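Local atomic coordinates of holo-[acyl-carrier-protein] synthase (Thermotoga maritima, PDB entry 5XUM), a protein that belongs to the 4'-phosphopantetheinyl transferase superfamily, an alpha/beta enzyme family, and forms an assembly of three chains here. Residues R22-S27 with A43-L48; K125-L130 with K149-S154; I139-S142 with T147-K150. All blocks are in the same frame, centred on the assembly; numbering follows the deposited sequence.

Contact 1: R22-S27 with A43-L48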
# COMPACT_ATOMS: atom_id res chain seq x y z
N ARG A 22 22.34 16.96 -10.01
CA ARG A 22 21.27 16.80 -10.99
C ARG A 22 19.91 16.45 -10.38
O ARG A 22 18.87 16.90 -10.89
CB ARG A 22 21.65 15.74 -12.04
CG ARG A 22 22.79 16.15 -12.97
CD ARG A 22 22.34 17.17 -14.01
NE ARG A 22 21.32 16.63 -14.90
CZ ARG A 22 20.67 17.34 -15.82
NH1 ARG A 22 20.94 18.63 -15.99
NH2 ARG A 22 19.75 16.75 -16.58
N ILE A 23 19.91 15.67 -9.31
CA ILE A 23 18.66 15.13 -8.76
C ILE A 23 18.13 15.82 -7.50
O ILE A 23 16.93 15.77 -7.23
CB ILE A 23 18.74 13.60 -8.52
CG1 ILE A 23 19.70 13.26 -7.38
CG2 ILE A 23 19.11 12.87 -9.81
CD1 ILE A 23 19.41 11.94 -6.69
N LEU A 24 19.01 16.47 -6.74
CA LEU A 24 18.63 17.03 -5.45
C LEU A 24 18.09 18.45 -5.53
O LEU A 24 18.60 19.28 -6.28
CB LEU A 24 19.80 16.99 -4.46
CG LEU A 24 20.42 15.66 -4.04
CD1 LEU A 24 21.47 15.93 -2.97
CD2 LEU A 24 19.39 14.66 -3.54
N GLY A 25 17.04 18.72 -4.75
CA GLY A 25 16.54 20.08 -4.57
C GLY A 25 17.38 20.82 -3.54
O GLY A 25 18.27 20.22 -2.92
N GLU A 26 17.09 22.10 -3.35
CA GLU A 26 17.89 22.96 -2.46
C GLU A 26 17.89 22.52 -1.00
O GLU A 26 18.94 22.50 -0.36
CB GLU A 26 17.45 24.43 -2.58
CG GLU A 26 17.80 25.09 -3.90
CD GLU A 26 19.29 25.07 -4.19
OE1 GLU A 26 19.69 24.46 -5.20
OE2 GLU A 26 20.07 25.67 -3.41
N SER A 27 16.72 22.15 -0.49
CA SER A 27 16.59 21.68 0.90
C SER A 27 17.23 20.31 1.11
O SER A 27 17.72 20.01 2.20
CB SER A 27 15.13 21.68 1.34
OG SER A 27 14.60 22.99 1.37
N ALA A 43 21.71 7.63 -3.35
CA ALA A 43 21.06 6.42 -3.84
C ALA A 43 19.61 6.35 -3.34
O ALA A 43 18.70 6.05 -4.11
CB ALA A 43 21.85 5.19 -3.41
N GLY A 44 19.42 6.64 -2.05
CA GLY A 44 18.09 6.63 -1.44
C GLY A 44 17.13 7.65 -2.03
O GLY A 44 15.97 7.34 -2.27
N ARG A 45 17.63 8.87 -2.26
CA ARG A 45 16.82 9.94 -2.84
C ARG A 45 16.48 9.68 -4.30
O ARG A 45 15.38 10.01 -4.75
CB ARG A 45 17.49 11.31 -2.67
CG ARG A 45 16.93 12.14 -1.52
CD ARG A 45 17.00 11.40 -0.20
NE ARG A 45 16.26 12.08 0.86
CZ ARG A 45 16.03 11.56 2.06
NH1 ARG A 45 16.48 10.35 2.37
NH2 ARG A 45 15.35 12.25 2.97
N PHE A 46 17.41 9.08 -5.04
CA PHE A 46 17.15 8.67 -6.41
C PHE A 46 16.04 7.61 -6.45
O PHE A 46 15.12 7.71 -7.27
CB PHE A 46 18.42 8.12 -7.08
CG PHE A 46 18.37 8.14 -8.58
CD1 PHE A 46 17.79 7.09 -9.29
CD2 PHE A 46 18.91 9.20 -9.29
CE1 PHE A 46 17.74 7.11 -10.67
CE2 PHE A 46 18.86 9.23 -10.68
CZ PHE A 46 18.28 8.18 -11.37
N ALA A 47 16.14 6.63 -5.56
CA ALA A 47 15.16 5.55 -5.47
C ALA A 47 13.77 6.07 -5.08
O ALA A 47 12.77 5.64 -5.65
CB ALA A 47 15.63 4.47 -4.50
N LEU A 48 13.72 6.98 -4.12
CA LEU A 48 12.45 7.59 -3.68
C LEU A 48 11.77 8.39 -4.80
O LEU A 48 10.55 8.30 -4.98
CB LEU A 48 12.66 8.47 -2.44
CG LEU A 48 12.77 7.73 -1.10
CD1 LEU A 48 13.44 8.60 -0.04
CD2 LEU A 48 11.40 7.24 -0.63

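Contact 2: K125-L130 with K149-S154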
# COMPACT_ATOMS: atom_id res chain seq x y z
N LYS A 125 -18.97 28.84 0.18
CA LYS A 125 -19.42 29.10 -1.18
C LYS A 125 -18.69 28.21 -2.18
O LYS A 125 -19.25 27.80 -3.20
CB LYS A 125 -19.18 30.56 -1.57
CG LYS A 125 -20.07 31.58 -0.87
CD LYS A 125 -19.59 32.98 -1.20
CE LYS A 125 -20.15 34.00 -0.22
NZ LYS A 125 -19.65 35.37 -0.51
N ARG A 126 -17.43 27.91 -1.88
CA ARG A 126 -16.54 27.23 -2.82
C ARG A 126 -16.29 25.76 -2.47
O ARG A 126 -16.19 24.92 -3.37
CB ARG A 126 -15.21 27.99 -2.92
CG ARG A 126 -15.34 29.36 -3.55
CD ARG A 126 -14.19 30.28 -3.16
NE ARG A 126 -14.29 31.59 -3.82
CZ ARG A 126 -15.04 32.60 -3.39
NH1 ARG A 126 -15.05 33.74 -4.06
NH2 ARG A 126 -15.79 32.48 -2.30
N PHE A 127 -16.22 25.46 -1.18
CA PHE A 127 -15.85 24.11 -0.72
C PHE A 127 -16.85 23.51 0.25
O PHE A 127 -17.60 24.22 0.92
CB PHE A 127 -14.47 24.13 -0.06
CG PHE A 127 -13.40 24.77 -0.89
CD1 PHE A 127 -12.93 24.15 -2.04
CD2 PHE A 127 -12.86 25.99 -0.52
CE1 PHE A 127 -11.94 24.75 -2.81
CE2 PHE A 127 -11.87 26.60 -1.28
CZ PHE A 127 -11.42 25.97 -2.43
N GLU A 128 -16.83 22.18 0.31
CA GLU A 128 -17.52 21.43 1.35
C GLU A 128 -16.69 21.54 2.63
O GLU A 128 -15.59 21.00 2.72
CB GLU A 128 -17.65 19.96 0.92
CG GLU A 128 -18.41 19.06 1.89
CD GLU A 128 -18.42 17.60 1.46
OE1 GLU A 128 -19.09 16.80 2.14
OE2 GLU A 128 -17.77 17.25 0.45
N VAL A 129 -17.21 22.28 3.60
CA VAL A 129 -16.54 22.50 4.88
C VAL A 129 -16.98 21.44 5.89
O VAL A 129 -18.18 21.21 6.07
CB VAL A 129 -16.80 23.93 5.43
CG1 VAL A 129 -16.22 24.10 6.83
CG2 VAL A 129 -16.23 24.98 4.49
N LEU A 130 -16.01 20.79 6.53
CA LEU A 130 -16.27 19.63 7.38
C LEU A 130 -16.20 19.92 8.88
O LEU A 130 -17.16 19.66 9.61
CB LEU A 130 -15.34 18.47 7.01
CG LEU A 130 -15.48 17.85 5.62
CD1 LEU A 130 -14.24 17.05 5.26
CD2 LEU A 130 -16.73 16.97 5.53
N LYS A 149 -3.51 26.81 -3.29
CA LYS A 149 -2.71 27.84 -2.63
C LYS A 149 -2.84 29.20 -3.31
O LYS A 149 -2.98 30.23 -2.63
CB LYS A 149 -1.24 27.40 -2.58
CG LYS A 149 -0.34 28.23 -1.68
CD LYS A 149 1.09 27.73 -1.73
CE LYS A 149 2.06 28.71 -1.09
NZ LYS A 149 1.90 28.79 0.38
N LYS A 150 -2.81 29.20 -4.64
CA LYS A 150 -2.93 30.42 -5.44
C LYS A 150 -4.33 31.03 -5.35
O LYS A 150 -4.48 32.25 -5.36
CB LYS A 150 -2.56 30.11 -6.90
CG LYS A 150 -2.35 31.34 -7.78
CD LYS A 150 -2.23 30.94 -9.24
CE LYS A 150 -2.12 32.15 -10.14
NZ LYS A 150 -2.16 31.78 -11.58
N LEU A 151 -5.34 30.17 -5.27
CA LEU A 151 -6.73 30.60 -5.15
C LEU A 151 -7.00 31.27 -3.80
O LEU A 151 -7.70 32.27 -3.73
CB LEU A 151 -7.68 29.41 -5.37
CG LEU A 151 -9.20 29.62 -5.39
CD1 LEU A 151 -9.86 28.66 -6.36
CD2 LEU A 151 -9.82 29.49 -4.00
N LEU A 152 -6.43 30.70 -2.74
CA LEU A 152 -6.67 31.19 -1.38
C LEU A 152 -5.90 32.47 -1.06
O LEU A 152 -6.44 33.37 -0.41
CB LEU A 152 -6.33 30.10 -0.35
CG LEU A 152 -7.15 28.81 -0.37
CD1 LEU A 152 -6.43 27.74 0.44
CD2 LEU A 152 -8.57 29.01 0.14
N GLU A 153 -4.65 32.55 -1.51
CA GLU A 153 -3.79 33.71 -1.26
C GLU A 153 -4.25 34.96 -2.01
O GLU A 153 -3.87 36.08 -1.64
CB GLU A 153 -2.33 33.39 -1.58
CG GLU A 153 -1.65 32.49 -0.56
CD GLU A 153 -0.22 32.12 -0.94
OE1 GLU A 153 0.14 32.19 -2.14
OE2 GLU A 153 0.55 31.75 -0.03
N SER A 154 -5.06 34.77 -3.05
CA SER A 154 -5.69 35.87 -3.78
C SER A 154 -6.68 36.62 -2.89
O SER A 154 -6.83 37.83 -3.00
CB SER A 154 -6.41 35.35 -5.02
OG SER A 154 -5.49 34.77 -5.93

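Contact 3: I139-S142 with T147-K150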
# COMPACT_ATOMS: atom_id res chain seq x y z
N ILE A 139 -11.50 21.27 4.99
CA ILE A 139 -12.31 21.24 3.77
C ILE A 139 -12.04 19.98 2.95
O ILE A 139 -10.99 19.35 3.08
CB ILE A 139 -12.09 22.49 2.89
CG1 ILE A 139 -10.63 22.59 2.42
CG2 ILE A 139 -12.53 23.76 3.62
CD1 ILE A 139 -10.41 23.48 1.22
N GLU A 140 -13.01 19.60 2.12
CA GLU A 140 -12.79 18.60 1.09
C GLU A 140 -12.67 19.30 -0.25
O GLU A 140 -13.53 20.09 -0.64
CB GLU A 140 -13.92 17.56 1.07
CG GLU A 140 -14.00 16.68 -0.18
CD GLU A 140 -12.73 15.88 -0.48
OE1 GLU A 140 -11.84 15.78 0.39
OE2 GLU A 140 -12.62 15.34 -1.60
N THR A 141 -11.57 19.03 -0.95
CA THR A 141 -11.35 19.54 -2.30
C THR A 141 -10.46 18.60 -3.11
O THR A 141 -9.61 17.90 -2.55
CB THR A 141 -10.77 20.98 -2.31
OG1 THR A 141 -10.56 21.41 -3.66
CG2 THR A 141 -9.45 21.07 -1.54
N SER A 142 -10.68 18.58 -4.42
CA SER A 142 -9.86 17.81 -5.34
C SER A 142 -8.86 18.72 -6.07
O SER A 142 -8.21 18.30 -7.02
CB SER A 142 -10.73 17.06 -6.35
OG SER A 142 -11.55 16.11 -5.70
N THR A 147 -2.57 24.96 -7.00
CA THR A 147 -3.79 25.56 -7.53
C THR A 147 -4.63 26.10 -6.37
O THR A 147 -5.11 27.24 -6.43
CB THR A 147 -4.61 24.54 -8.35
OG1 THR A 147 -3.79 24.00 -9.40
CG2 THR A 147 -5.84 25.20 -8.98
N LEU A 148 -4.79 25.30 -5.32
CA LEU A 148 -5.52 25.71 -4.13
C LEU A 148 -4.84 26.88 -3.42
O LEU A 148 -5.50 27.84 -3.02
CB LEU A 148 -5.69 24.53 -3.16
CG LEU A 148 -6.44 24.76 -1.84
CD1 LEU A 148 -7.90 25.13 -2.08
CD2 LEU A 148 -6.33 23.54 -0.94
N LYS A 149 -3.51 26.81 -3.29
CA LYS A 149 -2.71 27.84 -2.63
C LYS A 149 -2.84 29.20 -3.31
O LYS A 149 -2.98 30.23 -2.63
CB LYS A 149 -1.24 27.40 -2.58
CG LYS A 149 -0.34 28.23 -1.68
CD LYS A 149 1.09 27.73 -1.73
CE LYS A 149 2.06 28.71 -1.09
NZ LYS A 149 1.90 28.79 0.38
N LYS A 150 -2.81 29.20 -4.64
CA LYS A 150 -2.93 30.42 -5.44
C LYS A 150 -4.33 31.03 -5.35
O LYS A 150 -4.48 32.25 -5.36
CB LYS A 150 -2.56 30.11 -6.90
CG LYS A 150 -2.35 31.34 -7.78
CD LYS A 150 -2.23 30.94 -9.24
CE LYS A 150 -2.12 32.15 -10.14
NZ LYS A 150 -2.16 31.78 -11.58

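Contact 1: R22-S27 with A43-L48
Ile23 crosses Phe46 at about a right angle, and both its branches meet one side of the ring, at CD2 and CE2. Its CG2 approaches obliquely and comes within 3.7 Å of Phe46 CD2. Its other branch sits between the backbone N and the carbonyl carbon (chi1 69°), which carries Ile23 CD1 down to the helix itself, 3.9 Å from Phe46 N and 4.0 Å from Phe46 CB. This is the tight part of the contact, and Phe65 meets the Phe46 ring with its plane turned by about 60°. One residue on, the packing thins to one methyl: Leu24 CD2 lies 3.9 Å from Arg45 CB, beside CG, and touches the foot of that side chain. Arg45 then bends at chi2 (56°) and leads its guanidinium away. Leu48 CD1 lies over the rim of one guanidinium face, and Arg45 NH2 bonds to Phe70 O. No hydrogen bond spans the two segments. The solvent side belongs to Arg22 and Glu26, both exposed and neither touching the other segment. Between them Leu24 leaves the helical conformation, and Gly25 is the N-cap of helix 26-34. The contact thus seats a break between two short helices on long helix 38-56, which in turn packs on strand 2-11, a helix-on-sheet layering within the phosphopantetheinyl transferase fold.

Contact 2: K125-L130 with K149-S154
Phe127 overlaps the ends of Leu151 and Leu152, reaching from the turn between helix 120-126 and strand 128-132 to helix 145-154. The contact belongs to a two-layer alpha/beta unit, an antiparallel four-stranded sheet in which 128-132 is an outermost strand, with helix 145-154 packed against it. Leu151 CD2 arrives at the edge of the Phe127 ring, close to its plane, and lies 4.2 Å from CZ. The two side chains slide past each other in opposite directions. Leu151 makes this reach because its CG stands anti to the backbone N (chi1 -176°). Leu152 leaves the helix on a different heading, but its end bends in, and its CD2 comes obliquely to 4.3 Å from Phe127 CE2. Apolar touches of this modest closeness carry the contact, and no hydrogen bond joins the segments. One face of the ring is also covered from the preceding residue, by Arg126 CB, 3.9 Å above the plane and displaced toward the rim. The guanidinium of Arg126 turns back to its helix, where it bonds to Phe122 O and makes a cation-pi contact with the Phe122 ring. Along helix 145-154 itself, Lys149 NZ and Glu153 OE2 form a weak salt bridge. The next such pair is firmer: Ser154 OG donates to Lys150 O at 2.8 Å, with a C=O...OG angle of 161°.

Contact 3: I139-S142 with T147-K150
Ile139 and Thr141, two residues apart on one strand and its exit, both point toward Leu148 and share its two methyls between them. The strand is 137-140 of an antiparallel four-stranded sheet, and Leu148 belongs to helix 145-154, which packs against that sheet in a two-layer alpha/beta unit. Ile139 comes first. The CD1 at its end reaches 4.5 Å from Leu148 CD1, a light touch. The Ile139 side chain is buried, touching Phe127, Val129, Ile114 and Val116, and its backbone bonds to Ile114. Glu140 follows and makes no approach to the helix. Thr141 turns toward the helix again. Its branches divide the work, the apolar one packing and the polar one folding the chain. The Thr141 and Leu148 side chains cross obliquely, Thr141 CG2 lying 4.0 Å from Leu148 CD2. Meanwhile OG1, anti to the backbone N (chi1 179°), accepts the N-H of Leu143 two residues ahead, the bond of an ST turn. The same torsion puts CG2 between the backbone N and the carbonyl carbon, facing Leu148. Ser142, exposed, then carries the chain off toward the helix start. On that helix Leu148 holds its CG anti to the backbone N (chi1 -180°), which extends the side chain toward the strand, so that CD1 meets Ile139 and CD2 meets Thr141. Leu148 lies on the sheet, against Ile114, Leu159 and Tyr162. No hydrogen bond joins the two segments. Despite this meeting of side chains the backbones stay well apart, with Thr141 CA 8.7 Å from Leu148 CA.

Contacts 2 and 3 are halves of one apolar cluster, their centres about 6 Å apart. Both draw on helix 145-154 and on neighbouring strands of the same sheet, 128-132 and 137-140. Phe127 joins them: its CZ lies 3.6 Å from Leu148 CD1, so leucines of both contacts gather round the far end of the ring. Glu128 O and Glu140 N, 3.0 Å apart, make a probable hydrogen bond between the strands. Contact 1 lies on the opposite side of the chain's centre, with centres about 32 Å from contact 2 and 27 Å from contact 3. A glycerol, probably from the crystallisation liquor, sits about 4 Å from the Phe46 side chain.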